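Local coordinates for acyl-CoA dehydrogenase (Slackia heliotrinireducens, PDB 4RM7), which is a member of the acyl-CoA dehydrogenase family, built from helical N- and C-terminal domains with a beta-sheet domain between them in sequence, at residues Tyr68-Glu78 with Arg299-Asp310; Met140-Leu151 with Leu170-Gly178. One frame throughout, in Å; residues are numbered along the deposited sequence.

Interaction 1 (Tyr68-Glu78 with Arg299-Asp310)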
loop_
_atom_site.group_PDB
_atom_site.type_symbol
_atom_site.label_atom_id
_atom_site.label_comp_id
_atom_site.label_asym_id
_atom_site.label_seq_id
_atom_site.Cartn_x
_atom_site.Cartn_y
_atom_site.Cartn_z
ATOM N N TYR A 68 -15.087 30.940 -16.810
ATOM C CA TYR A 68 -13.748 30.739 -17.329
ATOM C C TYR A 68 -13.667 29.403 -18.093
ATOM O O TYR A 68 -14.589 28.579 -18.046
ATOM C CB TYR A 68 -12.733 30.787 -16.193
ATOM C CG TYR A 68 -12.657 32.153 -15.556
ATOM C CD1 TYR A 68 -11.763 33.108 -16.029
ATOM C CD2 TYR A 68 -13.499 32.507 -14.502
ATOM C CE1 TYR A 68 -11.699 34.367 -15.465
ATOM C CE2 TYR A 68 -13.438 33.769 -13.930
ATOM C CZ TYR A 68 -12.539 34.692 -14.423
ATOM O OH TYR A 68 -12.463 35.946 -13.874
ATOM N N ASP A 69 -12.576 29.204 -18.822
ATOM C CA ASP A 69 -12.342 27.940 -19.502
ATOM C C ASP A 69 -11.412 27.088 -18.632
ATOM O O ASP A 69 -10.178 27.226 -18.698
ATOM C CB ASP A 69 -11.737 28.168 -20.887
ATOM C CG ASP A 69 -12.684 28.903 -21.841
ATOM O OD1 ASP A 69 -13.926 28.744 -21.721
ATOM O OD2 ASP A 69 -12.183 29.639 -22.728
ATOM N N LEU A 70 -12.010 26.215 -17.822
ATOM C CA LEU A 70 -11.283 25.500 -16.766
ATOM C C LEU A 70 -10.192 24.536 -17.277
ATOM O O LEU A 70 -9.098 24.494 -16.720
ATOM C CB LEU A 70 -12.269 24.732 -15.882
ATOM C CG LEU A 70 -11.679 24.185 -14.583
ATOM C CD1 LEU A 70 -11.062 25.275 -13.753
ATOM C CD2 LEU A 70 -12.737 23.528 -13.779
ATOM N N PHE A 71 -10.486 23.766 -18.321
ATOM C CA PHE A 71 -9.482 22.884 -18.899
ATOM C C PHE A 71 -8.270 23.698 -19.339
ATOM O O PHE A 71 -7.134 23.300 -19.090
ATOM C CB PHE A 71 -10.044 22.097 -20.080
ATOM C CG PHE A 71 -9.074 21.112 -20.667
ATOM C CD1 PHE A 71 -8.416 20.195 -19.853
ATOM C CD2 PHE A 71 -8.815 21.088 -22.030
ATOM C CE1 PHE A 71 -7.505 19.266 -20.393
ATOM C CE2 PHE A 71 -7.897 20.164 -22.584
ATOM C CZ PHE A 71 -7.251 19.251 -21.763
ATOM N N ALA A 72 -8.513 24.850 -19.965
ATOM C CA ALA A 72 -7.415 25.728 -20.378
ATOM C C ALA A 72 -6.587 26.190 -19.183
ATOM O O ALA A 72 -5.353 26.154 -19.216
ATOM C CB ALA A 72 -7.946 26.930 -21.143
ATOM N N GLN A 73 -7.277 26.632 -18.136
ATOM C CA GLN A 73 -6.625 27.039 -16.905
ATOM C C GLN A 73 -5.757 25.920 -16.326
ATOM O O GLN A 73 -4.650 26.160 -15.845
ATOM C CB GLN A 73 -7.670 27.475 -15.887
ATOM C CG GLN A 73 -8.233 28.858 -16.138
ATOM C CD GLN A 73 -9.371 29.182 -15.178
ATOM O OE1 GLN A 73 -10.131 28.287 -14.772
ATOM N NE2 GLN A 73 -9.491 30.458 -14.801
ATOM N N VAL A 74 -6.275 24.699 -16.387
ATOM C CA VAL A 74 -5.572 23.522 -15.924
ATOM C C VAL A 74 -4.296 23.255 -16.719
ATOM O O VAL A 74 -3.241 22.946 -16.149
ATOM C CB VAL A 74 -6.501 22.310 -15.986
ATOM C CG1 VAL A 74 -5.719 21.004 -16.029
ATOM C CG2 VAL A 74 -7.435 22.346 -14.811
ATOM N N LEU A 75 -4.377 23.391 -18.034
ATOM C CA LEU A 75 -3.187 23.226 -18.857
ATOM C C LEU A 75 -2.147 24.292 -18.500
ATOM O O LEU A 75 -0.950 23.995 -18.444
ATOM C CB LEU A 75 -3.534 23.287 -20.347
ATOM C CG LEU A 75 -4.447 22.185 -20.890
ATOM C CD1 LEU A 75 -4.790 22.461 -22.358
ATOM C CD2 LEU A 75 -3.818 20.790 -20.721
ATOM N N VAL A 76 -2.602 25.519 -18.229
ATOM C CA VAL A 76 -1.678 26.605 -17.890
ATOM C C VAL A 76 -0.989 26.271 -16.571
ATOM O O VAL A 76 0.242 26.244 -16.498
ATOM C CB VAL A 76 -2.388 27.980 -17.807
ATOM C CG1 VAL A 76 -1.524 28.998 -17.117
ATOM C CG2 VAL A 76 -2.736 28.492 -19.189
ATOM N N ILE A 77 -1.773 25.946 -15.550
ATOM C CA ILE A 77 -1.213 25.639 -14.231
ATOM C C ILE A 77 -0.348 24.387 -14.206
ATOM O O ILE A 77 0.724 24.392 -13.601
ATOM C CB ILE A 77 -2.317 25.504 -13.201
ATOM C CG1 ILE A 77 -3.021 26.848 -13.053
ATOM C CG2 ILE A 77 -1.750 25.027 -11.846
ATOM C CD1 ILE A 77 -4.416 26.727 -12.559
ATOM N N GLU A 78 -0.781 23.324 -14.880
ATOM C CA GLU A 78 0.030 22.104 -14.923
ATOM C C GLU A 78 1.382 22.373 -15.605
ATOM O O GLU A 78 2.417 21.915 -15.135
ATOM C CB GLU A 78 -0.712 20.967 -15.637
ATOM C CG GLU A 78 0.175 19.801 -16.044
ATOM C CD GLU A 78 -0.507 18.788 -16.983
ATOM O OE1 GLU A 78 -1.401 19.181 -17.757
ATOM O OE2 GLU A 78 -0.138 17.587 -16.956
ATOM N N ARG A 299 -3.718 12.678 -14.298
ATOM C CA ARG A 299 -4.004 13.548 -15.434
ATOM C C ARG A 299 -5.412 13.287 -15.933
ATOM O O ARG A 299 -6.172 14.211 -16.199
ATOM C CB ARG A 299 -2.973 13.338 -16.549
ATOM C CG ARG A 299 -3.071 14.335 -17.690
ATOM C CD ARG A 299 -1.828 14.316 -18.596
ATOM N NE ARG A 299 -0.695 14.969 -17.954
ATOM C CZ ARG A 299 0.461 14.384 -17.639
ATOM N NH1 ARG A 299 0.660 13.091 -17.900
ATOM N NH2 ARG A 299 1.415 15.101 -17.035
ATOM N N ASN A 300 -5.758 12.013 -16.036
ATOM C CA ASN A 300 -7.095 11.613 -16.385
ATOM C C ASN A 300 -8.165 12.178 -15.423
ATOM O O ASN A 300 -9.228 12.587 -15.862
ATOM C CB ASN A 300 -7.176 10.095 -16.415
ATOM C CG ASN A 300 -6.643 9.509 -17.708
ATOM O OD1 ASN A 300 -6.604 10.189 -18.741
ATOM N ND2 ASN A 300 -6.260 8.231 -17.668
ATOM N N LEU A 301 -7.880 12.209 -14.125
ATOM C CA LEU A 301 -8.865 12.686 -13.170
ATOM C C LEU A 301 -8.963 14.200 -13.245
ATOM O O LEU A 301 -10.060 14.752 -13.270
ATOM C CB LEU A 301 -8.529 12.254 -11.749
ATOM C CG LEU A 301 -8.670 10.759 -11.451
ATOM C CD1 LEU A 301 -8.153 10.447 -10.045
ATOM C CD2 LEU A 301 -10.108 10.294 -11.581
ATOM N N VAL A 302 -7.819 14.869 -13.327
ATOM C CA VAL A 302 -7.812 16.327 -13.373
ATOM C C VAL A 302 -8.446 16.832 -14.678
ATOM O O VAL A 302 -9.406 17.611 -14.650
ATOM C CB VAL A 302 -6.395 16.864 -13.203
ATOM C CG1 VAL A 302 -6.376 18.374 -13.342
ATOM C CG2 VAL A 302 -5.876 16.475 -11.837
ATOM N N TYR A 303 -7.963 16.336 -15.813
ATOM C CA TYR A 303 -8.528 16.720 -17.106
ATOM C C TYR A 303 -10.002 16.384 -17.232
ATOM O O TYR A 303 -10.766 17.124 -17.869
ATOM C CB TYR A 303 -7.792 16.047 -18.262
ATOM C CG TYR A 303 -6.395 16.566 -18.514
ATOM C CD1 TYR A 303 -5.685 16.164 -19.653
ATOM C CD2 TYR A 303 -5.774 17.451 -17.630
ATOM C CE1 TYR A 303 -4.401 16.628 -19.906
ATOM C CE2 TYR A 303 -4.465 17.906 -17.875
ATOM C CZ TYR A 303 -3.794 17.476 -19.014
ATOM O OH TYR A 303 -2.539 17.924 -19.292
ATOM N N GLY A 304 -10.409 15.257 -16.658
ATOM C CA GLY A 304 -11.805 14.839 -16.774
ATOM C C GLY A 304 -12.701 15.800 -15.995
ATOM O O GLY A 304 -13.706 16.284 -16.513
ATOM N N ALA A 305 -12.321 16.099 -14.751
ATOM C CA ALA A 305 -13.115 17.005 -13.923
ATOM C C ALA A 305 -13.195 18.364 -14.597
ATOM O O ALA A 305 -14.252 18.985 -14.622
ATOM C CB ALA A 305 -12.526 17.135 -12.506
ATOM N N ALA A 306 -12.082 18.813 -15.168
ATOM C CA ALA A 306 -12.054 20.117 -15.812
ATOM C C ALA A 306 -12.926 20.155 -17.065
ATOM O O ALA A 306 -13.642 21.130 -17.304
ATOM C CB ALA A 306 -10.639 20.508 -16.151
ATOM N N ARG A 307 -12.870 19.104 -17.872
ATOM C CA ARG A 307 -13.641 19.105 -19.107
ATOM C C ARG A 307 -15.141 19.007 -18.805
ATOM O O ARG A 307 -15.950 19.571 -19.539
ATOM C CB ARG A 307 -13.179 17.976 -20.046
ATOM C CG ARG A 307 -11.836 18.243 -20.743
ATOM C CD ARG A 307 -11.454 17.116 -21.723
ATOM N NE ARG A 307 -10.635 17.553 -22.860
ATOM C CZ ARG A 307 -9.610 16.846 -23.365
ATOM N NH1 ARG A 307 -9.259 15.669 -22.841
ATOM N NH2 ARG A 307 -8.917 17.308 -24.404
ATOM N N GLU A 308 -15.508 18.327 -17.718
ATOM C CA GLU A 308 -16.910 18.311 -17.257
ATOM C C GLU A 308 -17.467 19.712 -17.042
ATOM O O GLU A 308 -18.560 20.023 -17.498
ATOM C CB GLU A 308 -17.064 17.536 -15.950
ATOM C CG GLU A 308 -17.440 16.086 -16.101
ATOM C CD GLU A 308 -17.632 15.399 -14.752
ATOM O OE1 GLU A 308 -17.401 16.041 -13.709
ATOM O OE2 GLU A 308 -18.034 14.217 -14.731
ATOM N N TYR A 309 -16.729 20.554 -16.328
ATOM C CA TYR A 309 -17.185 21.920 -16.124
ATOM C C TYR A 309 -17.456 22.592 -17.449
ATOM O O TYR A 309 -18.487 23.219 -17.634
ATOM C CB TYR A 309 -16.162 22.741 -15.360
ATOM C CG TYR A 309 -16.276 22.661 -13.867
ATOM C CD1 TYR A 309 -17.241 23.394 -13.173
ATOM C CD2 TYR A 309 -15.401 21.862 -13.141
ATOM C CE1 TYR A 309 -17.325 23.316 -11.793
ATOM C CE2 TYR A 309 -15.459 21.796 -11.761
ATOM C CZ TYR A 309 -16.417 22.517 -11.095
ATOM O OH TYR A 309 -16.458 22.416 -9.733
ATOM N N ASP A 310 -16.525 22.447 -18.377
ATOM C CA ASP A 310 -16.604 23.203 -19.610
ATOM C C ASP A 310 -17.773 22.713 -20.462
ATOM O O ASP A 310 -18.299 23.464 -21.271
ATOM C CB ASP A 310 -15.282 23.123 -20.379
ATOM C CG ASP A 310 -14.108 23.785 -19.629
ATOM O OD1 ASP A 310 -14.325 24.630 -18.730
ATOM O OD2 ASP A 310 -12.949 23.467 -19.960
HETATM O O HOH W 1 -11.130 25.206 -21.656
#

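Interaction 2 (Met140-Leu151 with Leu170-Gly178)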
loop_
_atom_site.group_PDB
_atom_site.type_symbol
_atom_site.label_atom_id
_atom_site.label_comp_id
_atom_site.label_asym_id
_atom_site.label_seq_id
_atom_site.Cartn_x
_atom_site.Cartn_y
_atom_site.Cartn_z
HETATM N N MSE A 140 -18.238 28.045 11.288
HETATM C CA MSE A 140 -17.652 29.375 11.130
HETATM C C MSE A 140 -18.063 30.330 12.260
HETATM O O MSE A 140 -19.250 30.501 12.532
HETATM C CB MSE A 140 -18.048 29.974 9.778
HETATM C CG MSE A 140 -17.878 31.489 9.705
HETATM SE SE MSE A 140 -18.120 32.257 7.928
HETATM C CE MSE A 140 -16.814 31.148 6.947
ATOM N N ARG A 141 -17.076 30.969 12.889
ATOM C CA ARG A 141 -17.323 31.761 14.088
ATOM C C ARG A 141 -16.916 33.244 13.988
ATOM O O ARG A 141 -16.930 33.949 14.996
ATOM C CB ARG A 141 -16.612 31.109 15.285
ATOM C CG ARG A 141 -17.135 29.713 15.655
ATOM C CD ARG A 141 -18.676 29.656 15.626
ATOM N NE ARG A 141 -19.243 28.362 16.029
ATOM C CZ ARG A 141 -19.370 27.298 15.232
ATOM N NH1 ARG A 141 -18.952 27.342 13.970
ATOM N NH2 ARG A 141 -19.908 26.177 15.702
ATOM N N THR A 142 -16.572 33.722 12.793
ATOM C CA THR A 142 -16.245 35.143 12.611
ATOM C C THR A 142 -17.511 35.963 12.381
ATOM O O THR A 142 -18.239 35.740 11.417
ATOM C CB THR A 142 -15.256 35.375 11.427
ATOM O OG1 THR A 142 -13.961 34.876 11.776
ATOM C CG2 THR A 142 -15.113 36.850 11.110
ATOM N N HIS A 143 -17.759 36.920 13.265
ATOM C CA HIS A 143 -19.007 37.682 13.273
ATOM C C HIS A 143 -18.817 39.161 12.964
ATOM O O HIS A 143 -17.738 39.713 13.176
ATOM C CB HIS A 143 -19.685 37.565 14.640
ATOM C CG HIS A 143 -20.058 36.166 15.016
ATOM N ND1 HIS A 143 -20.665 35.298 14.138
ATOM C CD2 HIS A 143 -19.909 35.487 16.179
ATOM C CE1 HIS A 143 -20.878 34.140 14.742
ATOM N NE2 HIS A 143 -20.430 34.230 15.979
ATOM N N VAL A 144 -19.873 39.805 12.502
ATOM C CA VAL A 144 -19.939 41.249 12.514
ATOM C C VAL A 144 -21.154 41.619 13.331
ATOM O O VAL A 144 -22.232 41.105 13.108
ATOM C CB VAL A 144 -20.047 41.846 11.114
ATOM C CG1 VAL A 144 -20.322 43.330 11.202
ATOM C CG2 VAL A 144 -18.763 41.617 10.356
ATOM N N THR A 145 -20.974 42.509 14.289
ATOM C CA THR A 145 -22.053 42.885 15.169
ATOM C C THR A 145 -22.082 44.380 15.328
ATOM O O THR A 145 -21.105 45.058 15.059
ATOM C CB THR A 145 -21.907 42.244 16.546
ATOM O OG1 THR A 145 -20.768 42.794 17.199
ATOM C CG2 THR A 145 -21.716 40.768 16.415
ATOM N N ARG A 146 -23.229 44.895 15.739
ATOM C CA ARG A 146 -23.382 46.313 15.993
ATOM C C ARG A 146 -23.176 46.554 17.468
ATOM O O ARG A 146 -23.638 45.780 18.295
ATOM C CB ARG A 146 -24.769 46.793 15.579
ATOM C CG ARG A 146 -24.794 48.240 15.115
ATOM C CD ARG A 146 -26.204 48.729 14.847
ATOM N NE ARG A 146 -26.609 48.524 13.463
ATOM C CZ ARG A 146 -27.376 47.522 13.064
ATOM N NH1 ARG A 146 -27.698 47.402 11.786
ATOM N NH2 ARG A 146 -27.815 46.637 13.945
ATOM N N GLU A 147 -22.449 47.605 17.806
ATOM C CA GLU A 147 -22.271 47.936 19.203
ATOM C C GLU A 147 -23.267 49.011 19.574
ATOM O O GLU A 147 -24.209 48.778 20.330
ATOM C CB GLU A 147 -20.864 48.461 19.426
ATOM C CG GLU A 147 -19.796 47.395 19.296
ATOM C CD GLU A 147 -18.719 47.524 20.344
ATOM O OE1 GLU A 147 -17.998 48.536 20.325
ATOM O OE2 GLU A 147 -18.601 46.613 21.180
ATOM N N GLY A 148 -23.073 50.190 19.011
ATOM C CA GLY A 148 -24.071 51.223 19.100
ATOM C C GLY A 148 -24.307 51.757 17.718
ATOM O O GLY A 148 -25.212 51.343 17.014
ATOM N N ASP A 149 -23.437 52.669 17.330
ATOM C CA ASP A 149 -23.497 53.327 16.043
ATOM C C ASP A 149 -22.446 52.742 15.123
ATOM O O ASP A 149 -22.117 53.318 14.093
ATOM C CB ASP A 149 -23.264 54.823 16.221
ATOM C CG ASP A 149 -23.492 55.604 14.950
ATOM O OD1 ASP A 149 -24.651 55.989 14.679
ATOM O OD2 ASP A 149 -22.506 55.838 14.222
ATOM N N THR A 150 -21.889 51.607 15.528
ATOM C CA THR A 150 -20.757 51.020 14.842
ATOM C C THR A 150 -20.969 49.560 14.514
ATOM O O THR A 150 -21.740 48.870 15.169
ATOM C CB THR A 150 -19.519 51.086 15.730
ATOM O OG1 THR A 150 -19.887 50.696 17.056
ATOM C CG2 THR A 150 -18.969 52.485 15.753
ATOM N N LEU A 151 -20.261 49.106 13.489
ATOM C CA LEU A 151 -20.223 47.707 13.112
ATOM C C LEU A 151 -18.858 47.160 13.482
ATOM O O LEU A 151 -17.838 47.715 13.106
ATOM C CB LEU A 151 -20.435 47.570 11.612
ATOM C CG LEU A 151 -21.779 48.043 11.078
ATOM C CD1 LEU A 151 -21.908 47.762 9.595
ATOM C CD2 LEU A 151 -22.898 47.375 11.849
ATOM N N LEU A 170 -10.206 40.144 2.144
ATOM C CA LEU A 170 -11.558 39.771 1.783
ATOM C C LEU A 170 -12.039 38.691 2.752
ATOM O O LEU A 170 -11.641 37.528 2.668
ATOM C CB LEU A 170 -11.622 39.299 0.333
ATOM C CG LEU A 170 -13.028 38.900 -0.150
ATOM C CD1 LEU A 170 -14.055 39.980 0.170
ATOM C CD2 LEU A 170 -13.036 38.602 -1.630
ATOM N N VAL A 171 -12.903 39.091 3.672
ATOM C CA VAL A 171 -13.233 38.274 4.832
ATOM C C VAL A 171 -14.658 37.765 4.820
ATOM O O VAL A 171 -15.600 38.528 4.617
ATOM C CB VAL A 171 -13.023 39.055 6.141
ATOM C CG1 VAL A 171 -13.109 38.127 7.321
ATOM C CG2 VAL A 171 -11.673 39.730 6.123
ATOM N N SER A 172 -14.793 36.462 5.046
ATOM C CA SER A 172 -16.080 35.816 5.168
ATOM C C SER A 172 -16.530 35.885 6.622
ATOM O O SER A 172 -15.742 35.598 7.522
ATOM C CB SER A 172 -15.991 34.374 4.703
ATOM O OG SER A 172 -15.248 33.620 5.638
ATOM N N ALA A 173 -17.790 36.261 6.848
ATOM C CA ALA A 173 -18.297 36.486 8.205
ATOM C C ALA A 173 -19.810 36.314 8.311
ATOM O O ALA A 173 -20.540 36.554 7.352
ATOM C CB ALA A 173 -17.907 37.891 8.692
ATOM N N TYR A 174 -20.273 35.886 9.482
ATOM C CA TYR A 174 -21.691 35.977 9.823
ATOM C C TYR A 174 -22.020 37.420 10.156
ATOM O O TYR A 174 -21.455 37.991 11.091
ATOM C CB TYR A 174 -22.051 35.088 11.011
ATOM C CG TYR A 174 -22.236 33.635 10.667
ATOM C CD1 TYR A 174 -22.990 33.251 9.568
ATOM C CD2 TYR A 174 -21.649 32.640 11.441
ATOM C CE1 TYR A 174 -23.160 31.912 9.256
ATOM C CE2 TYR A 174 -21.809 31.301 11.133
ATOM C CZ TYR A 174 -22.565 30.939 10.040
ATOM O OH TYR A 174 -22.722 29.603 9.742
ATOM N N ASP A 175 -22.919 38.016 9.383
ATOM C CA ASP A 175 -23.413 39.346 9.697
ATOM C C ASP A 175 -24.616 39.220 10.626
ATOM O O ASP A 175 -25.577 38.521 10.314
ATOM C CB ASP A 175 -23.781 40.100 8.426
ATOM C CG ASP A 175 -24.331 41.475 8.706
ATOM O OD1 ASP A 175 -24.316 41.912 9.873
ATOM O OD2 ASP A 175 -24.773 42.133 7.749
ATOM N N LYS A 176 -24.543 39.892 11.772
ATOM C CA LYS A 176 -25.606 39.847 12.769
ATOM C C LYS A 176 -26.267 41.209 12.968
ATOM O O LYS A 176 -27.089 41.374 13.868
ATOM C CB LYS A 176 -25.060 39.360 14.110
ATOM C CG LYS A 176 -24.687 37.906 14.162
ATOM C CD LYS A 176 -25.209 37.295 15.449
ATOM C CE LYS A 176 -24.490 36.007 15.782
ATOM N NZ LYS A 176 -23.054 36.280 16.040
ATOM N N THR A 177 -25.900 42.179 12.135
ATOM C CA THR A 177 -26.377 43.547 12.293
ATOM C C THR A 177 -27.809 43.720 11.800
ATOM O O THR A 177 -28.422 44.765 12.013
ATOM C CB THR A 177 -25.478 44.542 11.551
ATOM O OG1 THR A 177 -25.546 44.286 10.144
ATOM C CG2 THR A 177 -24.033 44.407 12.021
ATOM N N GLY A 178 -28.331 42.699 11.130
ATOM C CA GLY A 178 -29.730 42.691 10.753
ATOM C C GLY A 178 -30.580 42.334 11.954
ATOM O O GLY A 178 -30.107 41.696 12.895
#

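Interaction 1 (Tyr68-Glu78 with Arg299-Asp310)
Phe71 meets Tyr303 edge to face: the CE1 corner of the phenylalanine points at the tyrosine ring near CG, with the planes 81° apart and the centroids separated by 5.0 Å. With chi1 at -177° the ring of Phe71 swings away from its own backbone N, across to helix 299-310 and under the extended chain of Arg307. That arginine runs alongside the ring, pointing the same way. Its CG makes a CH-pi contact over the face, and its guanidinium, tilted 31° from the ring, adds an off-centre cation-pi contact with CZ 4.2 Å from the centroid of Phe71. CD1 of Leu75 covers the opposite face. The packing is knobs-into-holes in both directions, Phe71 sitting among Tyr303, Ala306, Arg307 and Asp310, and Tyr303 among Phe71, Val74, Leu75 and Glu78. The two helices run roughly antiparallel, their axes 8.3 Å apart at closest approach, and the methyl of Ala306 rests 3.8 Å from Phe71 CA.

Polar groups close both ends. Asp310 faces the first turn of helix 70-78, where its OD1 accepts from Leu70 N (2.9 Å) and its OD2 from Phe71 N (3.0 Å), both on their syn sides; a water links OD2 to Ala72 N. At the far end Arg299 grips Glu78 OE2 side-on: NE and NH2 both donate to that one oxygen, which lies in the guanidinium plane, and this plane and the carboxylate are nearly coplanar. Gln258 of helix 234-270 also accepts from Arg299 NH2.

The chemistry implies an apolar, aromatic centre joining the N- and C-terminal helical domains, with a buried salt bridge at one end and, at the other, a carboxylate whose charge probably interacts favourably with the helix start it binds.

Interaction 2 (Met140-Leu151 with Leu170-Gly178)
With chi1 at -61° the ring of His143 lies beside its own backbone N, and bends at chi2 and chi4 fold the chain of Lys176 back over it, the lysine ammonium resting over the centre of the imidazole. NZ of Lys176 lies 3.2 Å from CG of His143, while its CE makes a CH-pi contact over the same face. The imidazole's edge is turned to Tyr174, whose CB is 3.4 Å from His143 ND1; the two rings meet rim to rim, planes 26° apart, with neither over the other. Selenomethionine Met140, extended through chi2 and bent at chi3, places SE above the Tyr174 face, 4.9 Å from the centroid, in a distant Met-aromatic contact.

Beneath these groups the two strands pair in parallel. Tyr174 N donates to Thr142 O, Val144 N to Tyr174 O (2.8 Å) and Lys176 N to Val144 O: Tyr174 bonds to the residues before and after His143, and Val144 to those before and after Asp175, the parallel pattern. Val144 lies on the other face of the sheet from His143 and Tyr174, its CG2 4.2 Å from CB of Ala173 and its CG1 3.9 Å from CG2 of Thr177.

At the end of strand 170-175, Asp175 OD1 accepts from Thr177 N in an Asx turn and from Thr177 OG1 (2.7 Å) as well, while Arg227 forms a salt bridge with OD2. Arg146 reaches this turn end-on: NH1 (2.7 Å) and NH2 both donate to Thr177 O, which lies somewhat out of the guanidinium plane.

In this middle-domain sheet, backbone bonds set the register, and side chains extend the grip beyond the last bridge. The positive charge over the face of His143 would probably disfavour protonation of the imidazole, and the doubly gripped Thr177 carbonyl would probably be polarised by the arginine charge.

Overall arrangement
From the N terminus, the chain passes through helices 10-26, 29-38 and 43-50 before reaching 68-78, the first half of interaction 1. After helices 90-103 and 106-119 comes the sheet of the middle domain, and there interaction 2 closes a short loop between 140-151 and 170-178, with 18 residues between its segments and most of strand 151-161 among them. Only after helix 234-270 does 299-310 return to helix 70-84, closing a loop of 220 intervening residues that contains all of interaction 2. The two contacts are thus nested and do not cross. Their centres lie 37 Å apart and their nearest atoms about 13 Å: interaction 1 ties the N- and C-terminal helical domains together, interaction 2 neighbouring strands within the middle domain.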